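Local coordinates for msDPBB_sym2 protein (Synthetic construct, PDB 7DWW) that is a computationally designed, symmetric double-psi beta-barrel that rebuilds the core fold of RNA polymerase and has no natural function ascribed to it, at residues A[4-9]-A[82-87]; A[46-51]-A[72-77]. One frame throughout, in Å; residues are numbered along the deposited sequence.

Both contacts belong to one small barrel, their centres about 11 Å apart. Contact 1 pairs segment 4-9 of strand 4-11 with strand 82-87 in the middle of the sheet, whereas contact 2 lays the end of helix 69-75 on strand 47-54; the centre of contact 1 lies about 7 Å, and that of contact 2 about 10 Å, from the centre of the chain. In sequence, contact 2 falls wholly between the two strands of contact 1, and the chain runs on from its helix into strand 82-87. They meet in the interior: Val9 CG1 lies 3.8 Å from Met72 SD, and Val83 CG1 lies 4.1 Å from Val77 CG1 and 4.2 Å from Leu75 CD2.

Contact 1 of 2, residues A[4-9]-A[82-87]; sequences SVIARV and LVEIMK
Strands 4-9 and 82-87 form the antiparallel ladder that joins the two ends of the chain in the double-psi barrel. Val5 and Ile85 make one hydrogen-bonded pair, Ala7 and Val83 the next; Val83 N to Ala7 O, at 2.9 Å, is nearly straight (172°). On the face carrying Ser4, Ile6, Arg8, Leu82, Glu84 and Met86, the Glu84 chain is extended, with CG anti to the backbone N (chi1 174°), and its carboxylate reaches diagonally across to Ser4, the residue opposite Met86. Ser4 OG donates to Glu84 OE2 over 2.7 Å, from above the carboxylate plane, while Ile6 CD1 packs on Glu84 CB at 3.8 Å. An alanine in place of Glu84 would probably leave the Ser4 hydroxyl without this acceptor and free to turn. Farther along, Leu82 CD2 sits 3.5 Å above the Arg8 guanidinium plane, over its centre, and Arg8 NH1 bonds to Gly80 O. The other face is apolar and buried: Val9 CG2 meets Val83 CG1 at 3.6 Å, the two side chains crossing at about a right angle, and Ala7 CB touches Ile85 CD1 at 4.2 Å. Val65 of strand 64-67 and Leu32 of helix 26-32 also pack on this inner layer. A mixed polar and apolar outer face, partly open to solvent, over a buried aliphatic inner face is the pattern of a beta-barrel wall, here of the double-psi fold.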
ATOM      1  N   SER A   4      -1.562  -4.658 -11.845  1.00 32.53           N
ATOM      2  CA  SER A   4      -1.441  -4.913 -10.424  1.00 30.89           C
ATOM      3  C   SER A   4      -0.044  -5.394 -10.060  1.00 31.20           C
ATOM      4  O   SER A   4       0.696  -5.951 -10.887  1.00 29.43           O
ATOM      5  CB  SER A   4      -2.489  -5.912  -9.928  1.00 33.28           C
ATOM      6  OG  SER A   4      -2.264  -7.180 -10.466  1.00 46.67           O
ATOM      7  N   VAL A   5       0.299  -5.183  -8.788  1.00 22.85           N
ATOM      8  CA  VAL A   5       1.523  -5.696  -8.169  1.00 26.38           C
ATOM      9  C   VAL A   5       1.147  -6.396  -6.866  1.00 29.40           C
ATOM     10  O   VAL A   5       0.052  -6.225  -6.347  1.00 27.44           O
ATOM     11  CB  VAL A   5       2.561  -4.592  -7.904  1.00 29.26           C
ATOM     12  CG1 VAL A   5       2.962  -3.932  -9.184  1.00 25.03           C
ATOM     13  CG2 VAL A   5       2.024  -3.549  -6.871  1.00 26.44           C
ATOM     14  N   ILE A   6       2.067  -7.209  -6.346  1.00 28.41           N
ATOM     15  CA  ILE A   6       1.878  -7.933  -5.093  1.00 32.16           C
ATOM     16  C   ILE A   6       2.856  -7.354  -4.080  1.00 31.77           C
ATOM     17  O   ILE A   6       4.046  -7.197  -4.370  1.00 33.83           O
ATOM     18  CB  ILE A   6       2.105  -9.451  -5.268  1.00 34.25           C
ATOM     19  CG1 ILE A   6       1.178  -9.963  -6.359  1.00 38.29           C
ATOM     20  CG2 ILE A   6       1.963 -10.189  -3.969  1.00 33.41           C
ATOM     21  CD1 ILE A   6      -0.276  -9.877  -6.044  1.00 35.04           C
ATOM     22  N   ALA A   7       2.363  -7.047  -2.892  1.00 29.64           N
ATOM     23  CA  ALA A   7       3.244  -6.523  -1.859  1.00 33.55           C
ATOM     24  C   ALA A   7       2.847  -7.121  -0.527  1.00 29.94           C
ATOM     25  O   ALA A   7       1.730  -7.625  -0.360  1.00 29.36           O
ATOM     26  CB  ALA A   7       3.190  -4.996  -1.788  1.00 36.72           C
ATOM     27  N   ARG A   8       3.787  -7.111   0.415  1.00 31.83           N
ATOM     28  CA  ARG A   8       3.521  -7.560   1.766  1.00 36.52           C
ATOM     29  C   ARG A   8       3.128  -6.378   2.637  1.00 33.38           C
ATOM     30  O   ARG A   8       3.730  -5.303   2.556  1.00 30.27           O
ATOM     31  CB  ARG A   8       4.732  -8.250   2.389  1.00 38.02           C
ATOM     32  CG  ARG A   8       4.435  -9.644   2.877  1.00 45.59           C
ATOM     33  CD  ARG A   8       5.710 -10.341   3.288  1.00 48.58           C
ATOM     34  NE  ARG A   8       6.021 -11.546   2.530  1.00 48.38           N
ATOM     35  CZ  ARG A   8       5.385 -12.712   2.629  1.00 50.10           C
ATOM     36  NH1 ARG A   8       4.363 -12.846   3.460  1.00 53.94           N
ATOM     37  NH2 ARG A   8       5.781 -13.752   1.894  1.00 48.54           N
ATOM     38  N   VAL A   9       2.147  -6.603   3.501  1.00 32.45           N
ATOM     39  CA  VAL A   9       1.581  -5.533   4.308  1.00 35.08           C
ATOM     40  C   VAL A   9       2.544  -5.230   5.451  1.00 33.65           C
ATOM     41  O   VAL A   9       3.036  -6.154   6.118  1.00 32.97           O
ATOM     42  CB  VAL A   9       0.186  -5.934   4.821  1.00 33.59           C
ATOM     43  CG1 VAL A   9      -0.340  -4.962   5.890  1.00 31.61           C
ATOM     44  CG2 VAL A   9      -0.776  -6.080   3.632  1.00 28.87           C
ATOM     45  N   LEU A  82       0.203 -10.978   2.268  1.00 36.00           N
ATOM     46  CA  LEU A  82       0.337 -10.507   0.894  1.00 39.25           C
ATOM     47  C   LEU A  82      -0.988  -9.901   0.459  1.00 32.94           C
ATOM     48  O   LEU A  82      -2.054 -10.443   0.778  1.00 42.11           O
ATOM     49  CB  LEU A  82       0.715 -11.632  -0.060  1.00 35.11           C
ATOM     50  CG  LEU A  82       2.044 -12.338   0.222  1.00 36.53           C
ATOM     51  CD1 LEU A  82       2.326 -13.333  -0.858  1.00 41.93           C
ATOM     52  CD2 LEU A  82       3.147 -11.320   0.281  1.00 37.08           C
ATOM     53  N   VAL A  83      -0.916  -8.767  -0.253  1.00 32.46           N
ATOM     54  CA  VAL A  83      -2.075  -8.134  -0.877  1.00 33.05           C
ATOM     55  C   VAL A  83      -1.728  -7.862  -2.327  1.00 34.80           C
ATOM     56  O   VAL A  83      -0.559  -7.696  -2.684  1.00 30.10           O
ATOM     57  CB  VAL A  83      -2.503  -6.812  -0.194  1.00 33.38           C
ATOM     58  CG1 VAL A  83      -3.148  -7.121   1.140  1.00 34.43           C
ATOM     59  CG2 VAL A  83      -1.282  -5.915   0.010  1.00 30.57           C
ATOM     60  N   GLU A  84      -2.769  -7.786  -3.149  1.00 29.54           N
ATOM     61  CA  GLU A  84      -2.663  -7.288  -4.512  1.00 37.01           C
ATOM     62  C   GLU A  84      -3.077  -5.831  -4.578  1.00 32.59           C
ATOM     63  O   GLU A  84      -4.110  -5.444  -4.015  1.00 35.81           O
ATOM     64  CB  GLU A  84      -3.536  -8.083  -5.478  1.00 34.83           C
ATOM     65  CG  GLU A  84      -3.550  -7.508  -6.869  1.00 40.15           C
ATOM     66  CD  GLU A  84      -4.301  -8.385  -7.832  1.00 55.19           C
ATOM     67  OE1 GLU A  84      -4.819  -9.444  -7.411  1.00 59.71           O
ATOM     68  OE2 GLU A  84      -4.359  -8.017  -9.022  1.00 63.71           O
ATOM     69  N   ILE A  85      -2.287  -5.017  -5.268  1.00 29.65           N
ATOM     70  CA  ILE A  85      -2.560  -3.583  -5.385  1.00 28.19           C
ATOM     71  C   ILE A  85      -2.762  -3.291  -6.849  1.00 30.03           C
ATOM     72  O   ILE A  85      -1.909  -3.643  -7.685  1.00 28.14           O
ATOM     73  CB  ILE A  85      -1.418  -2.739  -4.799  1.00 31.31           C
ATOM     74  CG1 ILE A  85      -1.169  -3.176  -3.370  1.00 28.22           C
ATOM     75  CG2 ILE A  85      -1.713  -1.196  -4.938  1.00 29.56           C
ATOM     76  CD1 ILE A  85      -0.032  -2.483  -2.685  1.00 31.94           C
ATOM     77  N   MET A  86      -3.922  -2.769  -7.191  1.00 30.61           N
ATOM     78  CA  MET A  86      -4.292  -2.616  -8.578  1.00 34.41           C
ATOM     79  C   MET A  86      -4.724  -1.189  -8.852  1.00 37.88           C
ATOM     80  O   MET A  86      -5.420  -0.570  -8.044  1.00 32.16           O
ATOM     81  CB  MET A  86      -5.420  -3.589  -8.930  1.00 41.82           C
ATOM     82  CG  MET A  86      -5.875  -3.550 -10.360  1.00 47.63           C
ATOM     83  SD  MET A  86      -7.307  -4.631 -10.589  1.00 67.16           S
ATOM     84  CE  MET A  86      -7.292  -5.546  -9.054  1.00 75.98           C
ATOM     85  N   LYS A  87      -4.322  -0.690 -10.009  1.00 39.24           N
ATOM     86  CA  LYS A  87      -4.750   0.667 -10.295  1.00 40.70           C
ATOM     87  C   LYS A  87      -6.195   0.640 -10.755  1.00 53.11           C
ATOM     88  O   LYS A  87      -6.550  -0.126 -11.670  1.00 48.97           O
ATOM     89  CB  LYS A  87      -3.851   1.321 -11.345  1.00 50.19           C
ATOM     90  CG  LYS A  87      -3.636   2.826 -11.148  1.00 52.50           C
ATOM     91  CD  LYS A  87      -4.970   3.567 -11.142  1.00 59.33           C
ATOM     92  CE  LYS A  87      -4.829   5.031 -10.735  1.00 61.78           C
ATOM     93  NZ  LYS A  87      -6.155   5.660 -10.432  1.00 61.90           N
TER

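Contact 2 of 2, residues A[46-51]-A[72-77]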
ATOM      1  N   SER A  46     -11.564  -9.397   1.163  1.00 70.88           N
ATOM      2  CA  SER A  46     -12.276  -8.148   0.957  1.00 64.75           C
ATOM      3  C   SER A  46     -11.426  -7.232   0.068  1.00 60.22           C
ATOM      4  O   SER A  46     -10.365  -7.616  -0.441  1.00 55.17           O
ATOM      5  CB  SER A  46     -12.604  -7.506   2.308  1.00 61.17           C
ATOM      6  OG  SER A  46     -13.599  -6.495   2.185  1.00 67.82           O
ATOM      7  N   SER A  47     -11.900  -6.005  -0.146  1.00 53.49           N
ATOM      8  CA  SER A  47     -11.151  -5.006  -0.893  1.00 46.21           C
ATOM      9  C   SER A  47     -11.438  -3.630  -0.311  1.00 46.98           C
ATOM     10  O   SER A  47     -12.469  -3.396   0.332  1.00 53.08           O
ATOM     11  CB  SER A  47     -11.471  -5.051  -2.381  1.00 52.21           C
ATOM     12  OG  SER A  47     -11.409  -3.760  -2.940  1.00 52.96           O
ATOM     13  N   VAL A  48     -10.492  -2.723  -0.541  1.00 36.48           N
ATOM     14  CA  VAL A  48     -10.511  -1.351  -0.034  1.00 36.56           C
ATOM     15  C   VAL A  48      -9.812  -0.502  -1.082  1.00 39.51           C
ATOM     16  O   VAL A  48      -8.850  -0.955  -1.709  1.00 34.19           O
ATOM     17  CB  VAL A  48      -9.797  -1.247   1.339  1.00 37.12           C
ATOM     18  CG1 VAL A  48      -9.492   0.196   1.660  1.00 41.18           C
ATOM     19  CG2 VAL A  48     -10.625  -1.873   2.443  1.00 40.24           C
ATOM     20  N   ILE A  49     -10.272   0.727  -1.270  1.00 32.07           N
ATOM     21  CA  ILE A  49      -9.624   1.662  -2.179  1.00 33.73           C
ATOM     22  C   ILE A  49      -8.953   2.753  -1.352  1.00 36.43           C
ATOM     23  O   ILE A  49      -9.590   3.371  -0.494  1.00 45.33           O
ATOM     24  CB  ILE A  49     -10.631   2.229  -3.193  1.00 46.15           C
ATOM     25  CG1 ILE A  49     -11.358   1.073  -3.897  1.00 45.11           C
ATOM     26  CG2 ILE A  49      -9.902   3.099  -4.220  1.00 40.28           C
ATOM     27  CD1 ILE A  49     -12.536   1.476  -4.767  1.00 50.88           C
ATOM     28  N   ALA A  50      -7.682   3.028  -1.651  1.00 36.55           N
ATOM     29  CA  ALA A  50      -6.858   3.939  -0.868  1.00 32.97           C
ATOM     30  C   ALA A  50      -6.128   4.850  -1.837  1.00 33.48           C
ATOM     31  O   ALA A  50      -6.179   4.659  -3.052  1.00 34.80           O
ATOM     32  CB  ALA A  50      -5.866   3.160   0.003  1.00 34.99           C
ATOM     33  N   ARG A  51      -5.366   5.798  -1.321  1.00 29.99           N
ATOM     34  CA  ARG A  51      -4.552   6.655  -2.205  1.00 30.35           C
ATOM     35  C   ARG A  51      -3.093   6.313  -1.934  1.00 33.10           C
ATOM     36  O   ARG A  51      -2.790   5.952  -0.827  1.00 33.18           O
ATOM     37  CB  ARG A  51      -4.886   8.135  -2.030  1.00 32.98           C
ATOM     38  CG  ARG A  51      -6.292   8.470  -2.491  1.00 38.11           C
ATOM     39  CD  ARG A  51      -6.557   9.905  -2.911  1.00 40.97           C
ATOM     40  NE  ARG A  51      -7.891  10.006  -3.462  1.00 42.84           N
ATOM     41  CZ  ARG A  51      -8.157  10.079  -4.752  1.00 42.12           C
ATOM     42  NH1 ARG A  51      -7.173  10.079  -5.625  1.00 38.66           N
ATOM     43  NH2 ARG A  51      -9.399  10.153  -5.165  1.00 42.34           N
ATOM     44  N   MET A  72      -5.835  -1.678   7.666  1.00 30.85           N
ATOM     45  CA  MET A  72      -5.607  -3.137   7.702  1.00 31.52           C
ATOM     46  C   MET A  72      -6.855  -3.806   8.286  1.00 35.59           C
ATOM     47  O   MET A  72      -7.321  -4.769   7.740  1.00 34.77           O
ATOM     48  CB  MET A  72      -4.426  -3.457   8.618  1.00 31.08           C
ATOM     49  CG  MET A  72      -3.101  -3.042   8.083  1.00 32.77           C
ATOM     50  SD  MET A  72      -1.803  -3.615   9.175  1.00 35.42           S
ATOM     51  CE  MET A  72      -0.589  -2.331   8.944  1.00 27.15           C
ATOM     52  N   ARG A  73      -7.382  -3.267   9.377  1.00 38.09           N
ATOM     53  CA  ARG A  73      -8.579  -3.884   9.992  1.00 34.08           C
ATOM     54  C   ARG A  73      -9.754  -3.810   9.022  1.00 38.22           C
ATOM     55  O   ARG A  73     -10.516  -4.756   8.958  1.00 38.70           O
ATOM     56  CB  ARG A  73      -8.916  -3.210  11.320  1.00 39.54           C
ATOM     57  CG  ARG A  73      -8.124  -3.738  12.503  1.00 42.55           C
ATOM     58  CD  ARG A  73      -8.600  -3.167  13.815  1.00 43.55           C
ATOM     59  NE  ARG A  73      -8.140  -1.826  14.034  1.00 46.13           N
ATOM     60  CZ  ARG A  73      -8.950  -0.809  14.216  1.00 50.73           C
ATOM     61  NH1 ARG A  73     -10.251  -1.014  14.192  1.00 52.76           N
ATOM     62  NH2 ARG A  73      -8.467   0.394  14.423  1.00 62.84           N
ATOM     63  N   LEU A  74      -9.895  -2.708   8.307  1.00 37.56           N
ATOM     64  CA  LEU A  74     -11.020  -2.608   7.359  1.00 37.34           C
ATOM     65  C   LEU A  74     -10.883  -3.674   6.281  1.00 37.93           C
ATOM     66  O   LEU A  74     -11.877  -4.274   5.948  1.00 37.21           O
ATOM     67  CB  LEU A  74     -11.018  -1.219   6.725  1.00 35.68           C
ATOM     68  CG  LEU A  74     -12.224  -0.934   5.847  1.00 34.44           C
ATOM     69  CD1 LEU A  74     -13.496  -0.947   6.663  1.00 41.74           C
ATOM     70  CD2 LEU A  74     -12.066   0.381   5.122  1.00 40.13           C
ATOM     71  N   LEU A  75      -9.672  -3.895   5.782  1.00 31.02           N
ATOM     72  CA  LEU A  75      -9.492  -4.829   4.684  1.00 33.59           C
ATOM     73  C   LEU A  75      -9.541  -6.267   5.179  1.00 41.44           C
ATOM     74  O   LEU A  75      -9.778  -7.187   4.382  1.00 43.70           O
ATOM     75  CB  LEU A  75      -8.168  -4.523   3.988  1.00 34.31           C
ATOM     76  CG  LEU A  75      -7.747  -5.348   2.780  1.00 34.93           C
ATOM     77  CD1 LEU A  75      -8.819  -5.318   1.693  1.00 37.00           C
ATOM     78  CD2 LEU A  75      -6.437  -4.769   2.305  1.00 36.88           C
ATOM     79  N   GLY A  76      -9.315  -6.466   6.476  1.00 36.96           N
ATOM     80  CA  GLY A  76      -9.149  -7.779   7.040  1.00 35.91           C
ATOM     81  C   GLY A  76      -7.763  -8.384   6.910  1.00 39.19           C
ATOM     82  O   GLY A  76      -7.662  -9.593   6.667  1.00 46.51           O
ATOM     83  N   VAL A  77      -6.693  -7.593   7.055  1.00 38.65           N
ATOM     84  CA  VAL A  77      -5.330  -8.100   6.907  1.00 38.99           C
ATOM     85  C   VAL A  77      -4.479  -7.731   8.119  1.00 41.45           C
ATOM     86  O   VAL A  77      -4.826  -6.836   8.897  1.00 38.76           O
ATOM     87  CB  VAL A  77      -4.654  -7.595   5.609  1.00 36.76           C
ATOM     88  CG1 VAL A  77      -5.380  -8.122   4.395  1.00 34.38           C
ATOM     89  CG2 VAL A  77      -4.589  -6.073   5.579  1.00 38.52           C
TER
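Leu74 and Leu75, in the last turn of helix 69-75, pack against Val48 near the start of strand 47-54, a helix-on-strand contact at the surface of the double-psi barrel. At the beginning of the segment the carbonyl of Met72 serves the end of the helix, and the guanidinium of Arg73 forms a salt bridge with Glu69 one turn earlier. Leu74 is the first to touch the strand. Its CG stands anti to the backbone N (chi1 -173°), and from there CD2 meets Val48 CG2 at 3.8 Å, the two side chains lying obliquely across each other at the exposed margin of the contact. Leu75 is buried and approaches at two points: its CB reaches the same Val48 methyl, CG2, at 3.9 Å, so that this methyl is gripped by two consecutive leucines, and its CD1 extends over the backbone leading into the strand, 3.5 Å from Ser46 O. Ile42 of strand 39-43 also touches Leu75, while Leu71 of the same helix adds to the cover over Val48. Gly76, with phi of 82°, is the C-prime residue of a Schellman motif: Val77 N bonds to Met72 O at 3.0 Å, and Gly76 N makes a weak bond to Arg73 O. A beta-carbon at this backbone conformation would press on the carbonyl O of Leu75. With the helix ended in this way, its last residue still meets the turn before the strand: Leu75 CD1 rests 3.5 Å from Ser47 CA, and Ser46 CB lies 3.5 Å from Leu75 O.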